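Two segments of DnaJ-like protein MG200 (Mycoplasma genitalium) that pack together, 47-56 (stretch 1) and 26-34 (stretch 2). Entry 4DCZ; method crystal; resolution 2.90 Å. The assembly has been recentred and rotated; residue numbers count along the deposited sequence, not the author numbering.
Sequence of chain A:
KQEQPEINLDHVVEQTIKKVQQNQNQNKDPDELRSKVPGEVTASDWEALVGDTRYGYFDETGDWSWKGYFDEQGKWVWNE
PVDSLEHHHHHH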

# COMPACT_ATOMS: atom_id res chain seq x y z
N GLU A 47 8.46 -6.40 5.73
CA GLU A 47 9.60 -7.29 5.71
C GLU A 47 9.25 -8.67 6.25
O GLU A 47 9.80 -9.67 5.82
CB GLU A 47 10.74 -6.71 6.47
CG GLU A 47 11.26 -5.43 5.86
CD GLU A 47 12.16 -5.66 4.69
OE1 GLU A 47 13.20 -6.35 4.89
OE2 GLU A 47 11.85 -5.12 3.59
N ALA A 48 8.31 -8.75 7.17
CA ALA A 48 7.95 -10.05 7.71
C ALA A 48 7.51 -10.95 6.54
O ALA A 48 7.73 -12.17 6.54
CB ALA A 48 6.89 -9.93 8.79
N LEU A 49 6.94 -10.33 5.53
CA LEU A 49 6.36 -11.05 4.43
C LEU A 49 7.36 -11.35 3.30
O LEU A 49 7.07 -12.21 2.45
CB LEU A 49 5.20 -10.28 3.82
CG LEU A 49 4.13 -9.74 4.76
CD1 LEU A 49 3.24 -8.75 3.99
CD2 LEU A 49 3.30 -10.85 5.36
N VAL A 50 8.50 -10.67 3.26
CA VAL A 50 9.48 -10.96 2.21
C VAL A 50 9.88 -12.44 2.26
O VAL A 50 10.12 -13.00 3.32
CB VAL A 50 10.72 -10.06 2.32
CG1 VAL A 50 11.74 -10.47 1.34
CG2 VAL A 50 10.31 -8.64 2.06
N GLY A 51 9.92 -13.08 1.11
CA GLY A 51 10.36 -14.47 1.02
C GLY A 51 9.26 -15.49 1.22
O GLY A 51 9.51 -16.70 1.15
N ASP A 52 8.04 -15.02 1.48
CA ASP A 52 6.96 -15.89 1.87
C ASP A 52 6.08 -15.91 0.68
O ASP A 52 5.47 -14.91 0.36
CB ASP A 52 6.24 -15.34 3.10
CG ASP A 52 4.95 -16.09 3.45
OD1 ASP A 52 4.40 -16.84 2.60
OD2 ASP A 52 4.44 -15.87 4.59
N THR A 53 6.00 -17.05 0.02
CA THR A 53 5.48 -17.08 -1.33
C THR A 53 3.95 -16.93 -1.37
O THR A 53 3.37 -16.82 -2.46
CB THR A 53 5.92 -18.35 -2.03
OG1 THR A 53 5.46 -19.44 -1.24
CG2 THR A 53 7.46 -18.41 -2.20
N ARG A 54 3.30 -16.90 -0.21
CA ARG A 54 1.89 -16.47 -0.21
C ARG A 54 1.78 -15.03 -0.70
O ARG A 54 0.78 -14.69 -1.29
CB ARG A 54 1.24 -16.50 1.18
CG ARG A 54 0.56 -17.82 1.60
CD ARG A 54 1.51 -18.69 2.46
NE ARG A 54 2.18 -17.91 3.50
CZ ARG A 54 1.65 -17.62 4.69
NH1 ARG A 54 0.43 -18.05 5.01
NH2 ARG A 54 2.33 -16.89 5.56
N TYR A 55 2.77 -14.19 -0.43
CA TYR A 55 2.66 -12.74 -0.58
C TYR A 55 3.45 -12.13 -1.73
O TYR A 55 3.25 -10.97 -2.10
CB TYR A 55 3.08 -12.08 0.73
CG TYR A 55 2.20 -12.55 1.87
CD1 TYR A 55 0.89 -12.17 1.93
CD2 TYR A 55 2.67 -13.40 2.84
CE1 TYR A 55 0.05 -12.61 2.92
CE2 TYR A 55 1.83 -13.84 3.85
CZ TYR A 55 0.51 -13.43 3.87
OH TYR A 55 -0.39 -13.84 4.84
N GLY A 56 4.34 -12.92 -2.29
CA GLY A 56 5.06 -12.52 -3.48
C GLY A 56 5.85 -13.68 -4.07
O GLY A 56 5.61 -14.85 -3.73
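Stretch 2, residues 26-34: QNKDPDELR

Two segments without regular secondary structure can still pack in a defined way when turns fix one of them and a few side chains hold the backbone of the other; residues 47-56 and 26-34 of the DnaJ-like protein MG200 illustrate the principle. Stretch 1 is folded by two overlapping turns. A type I turn runs from Glu47 to Val50, closed by Val50 N to Glu47 O at 3.0 Å, and a type II turn follows from Leu49 to Asp52, closed by Asp52 N to Leu49 O at 3.1 Å. Gly51 takes a positive phi of 88°, where a CB would be jammed against the carbonyl oxygen of Val50. A further backbone hydrogen bond, Tyr55 N to Asp52 O at 2.9 Å, brings Tyr55 back beside the turns.

Stretch 2 begins extended, with psi between 153° and 172° from Gln26 to Asp29, and then bends at Pro30, where Leu33 N bonds to Pro30 O at 3.2 Å. The closest CA pairs are Leu49 with Asn27 at 7.2 Å and Arg54 with Pro30 at 7.5 Å; between these two pairs the chains run in roughly the same sense, after which stretch 2 turns at Pro30. Neither forms a strand or helix whose axis could define a crossing angle. The contact is modest, burying 395 Å² over both sides.

Its polar centre is Tyr55, whose hydroxyl OH donates a very short hydrogen bond of 2.4 Å to Lys28 O. The acceptor lies at the edge of the ring, near its plane, and because it is a backbone carbonyl, the side chain of Lys28 can point away from stretch 1. Beside it, Arg54 is held by its own stretch: NE and NH2 bond to Asp52 OD1 and OD2 at 2.6 and 2.5 Å, both as parts of a salt bridge, while Arg54 N also reaches Asp52 OD1 at 3.0 Å. So fixed, the guanidinium meets Asn27 at its edge, NH2 lying 3.2 Å from Asn27 CB, and NH1 comes within 3.9 Å of Asp29 CA.

Asn27 has the largest covered area of any residue in the contact. Its CA-to-CB bond points toward stretch 1, placing the side chain among Ala48, Leu49, Asp52 and Arg54, but Asn27 is poorly ordered, and which way round its amide sits is left open.

Past the bend, Leu33 supplies the apolar part of the interface. Its CD2 lies 3.5 Å from Leu49 CD2 and 3.8 Å from Tyr55 CE1, so one methyl group touches both residues. Leu49 leaves its backbone sideways, yet its end comes nearer to stretch 2, which makes this contact possible.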

# COMPACT_ATOMS: atom_id res chain seq x y z
N GLN A 26 6.39 -18.46 11.93
CA GLN A 26 5.68 -18.27 10.64
C GLN A 26 4.72 -17.06 10.65
O GLN A 26 4.42 -16.50 11.70
CB GLN A 26 4.90 -19.55 10.29
CG GLN A 26 3.95 -20.05 11.41
CD GLN A 26 2.63 -20.63 10.90
OE1 GLN A 26 2.35 -20.65 9.70
NE2 GLN A 26 1.81 -21.09 11.83
N ASN A 27 4.24 -16.69 9.46
CA ASN A 27 3.31 -15.55 9.22
C ASN A 27 1.83 -15.99 9.28
O ASN A 27 1.55 -17.19 9.34
CB ASN A 27 3.57 -14.94 7.82
CG ASN A 27 4.73 -13.95 7.80
OD1 ASN A 27 5.80 -14.22 7.23
ND2 ASN A 27 4.50 -12.78 8.38
N LYS A 28 0.91 -15.01 9.24
CA LYS A 28 -0.58 -15.24 9.20
C LYS A 28 -1.07 -15.47 7.76
O LYS A 28 -0.34 -15.14 6.81
CB LYS A 28 -1.38 -14.07 9.81
CG LYS A 28 -1.76 -14.23 11.28
CD LYS A 28 -2.83 -13.24 11.67
CE LYS A 28 -3.25 -13.44 13.10
NZ LYS A 28 -4.62 -12.93 13.24
N ASP A 29 -2.29 -16.01 7.59
CA ASP A 29 -2.82 -16.36 6.25
C ASP A 29 -3.53 -15.11 5.63
O ASP A 29 -3.99 -14.23 6.37
CB ASP A 29 -3.64 -17.70 6.29
CG ASP A 29 -5.14 -17.53 5.95
OD1 ASP A 29 -5.90 -17.01 6.80
OD2 ASP A 29 -5.56 -17.98 4.85
N PRO A 30 -3.57 -15.01 4.27
CA PRO A 30 -4.06 -13.82 3.51
C PRO A 30 -5.38 -13.11 3.94
O PRO A 30 -5.32 -11.93 4.29
CB PRO A 30 -4.17 -14.34 2.07
CG PRO A 30 -4.00 -15.86 2.14
CD PRO A 30 -3.14 -16.08 3.34
N ASP A 31 -6.55 -13.80 3.86
CA ASP A 31 -7.83 -13.30 4.46
C ASP A 31 -7.60 -12.43 5.76
O ASP A 31 -7.96 -11.24 5.79
CB ASP A 31 -8.83 -14.47 4.76
CG ASP A 31 -9.52 -15.07 3.49
OD1 ASP A 31 -8.89 -15.04 2.40
OD2 ASP A 31 -10.67 -15.58 3.60
N GLU A 32 -6.96 -12.99 6.79
CA GLU A 32 -6.82 -12.30 8.08
C GLU A 32 -5.84 -11.13 8.09
O GLU A 32 -6.08 -10.16 8.81
CB GLU A 32 -6.42 -13.27 9.23
CG GLU A 32 -7.60 -13.79 10.08
CD GLU A 32 -8.29 -14.98 9.43
OE1 GLU A 32 -7.58 -15.96 9.08
OE2 GLU A 32 -9.54 -14.96 9.28
N LEU A 33 -4.76 -11.21 7.32
CA LEU A 33 -3.54 -10.42 7.65
C LEU A 33 -3.74 -8.95 7.67
O LEU A 33 -4.27 -8.42 6.70
CB LEU A 33 -2.39 -10.68 6.66
CG LEU A 33 -1.12 -9.84 6.89
CD1 LEU A 33 -0.59 -9.92 8.35
CD2 LEU A 33 -0.05 -10.20 5.90
N ARG A 34 -3.27 -8.29 8.73
CA ARG A 34 -3.16 -6.84 8.73
C ARG A 34 -2.10 -6.30 9.66
O ARG A 34 -1.58 -7.03 10.47
CB ARG A 34 -4.51 -6.24 9.03
CG ARG A 34 -5.14 -6.65 10.34
CD ARG A 34 -6.45 -5.89 10.50
NE ARG A 34 -7.54 -6.60 9.83
CZ ARG A 34 -8.50 -6.06 9.07
NH1 ARG A 34 -8.52 -4.75 8.78
NH2 ARG A 34 -9.43 -6.85 8.55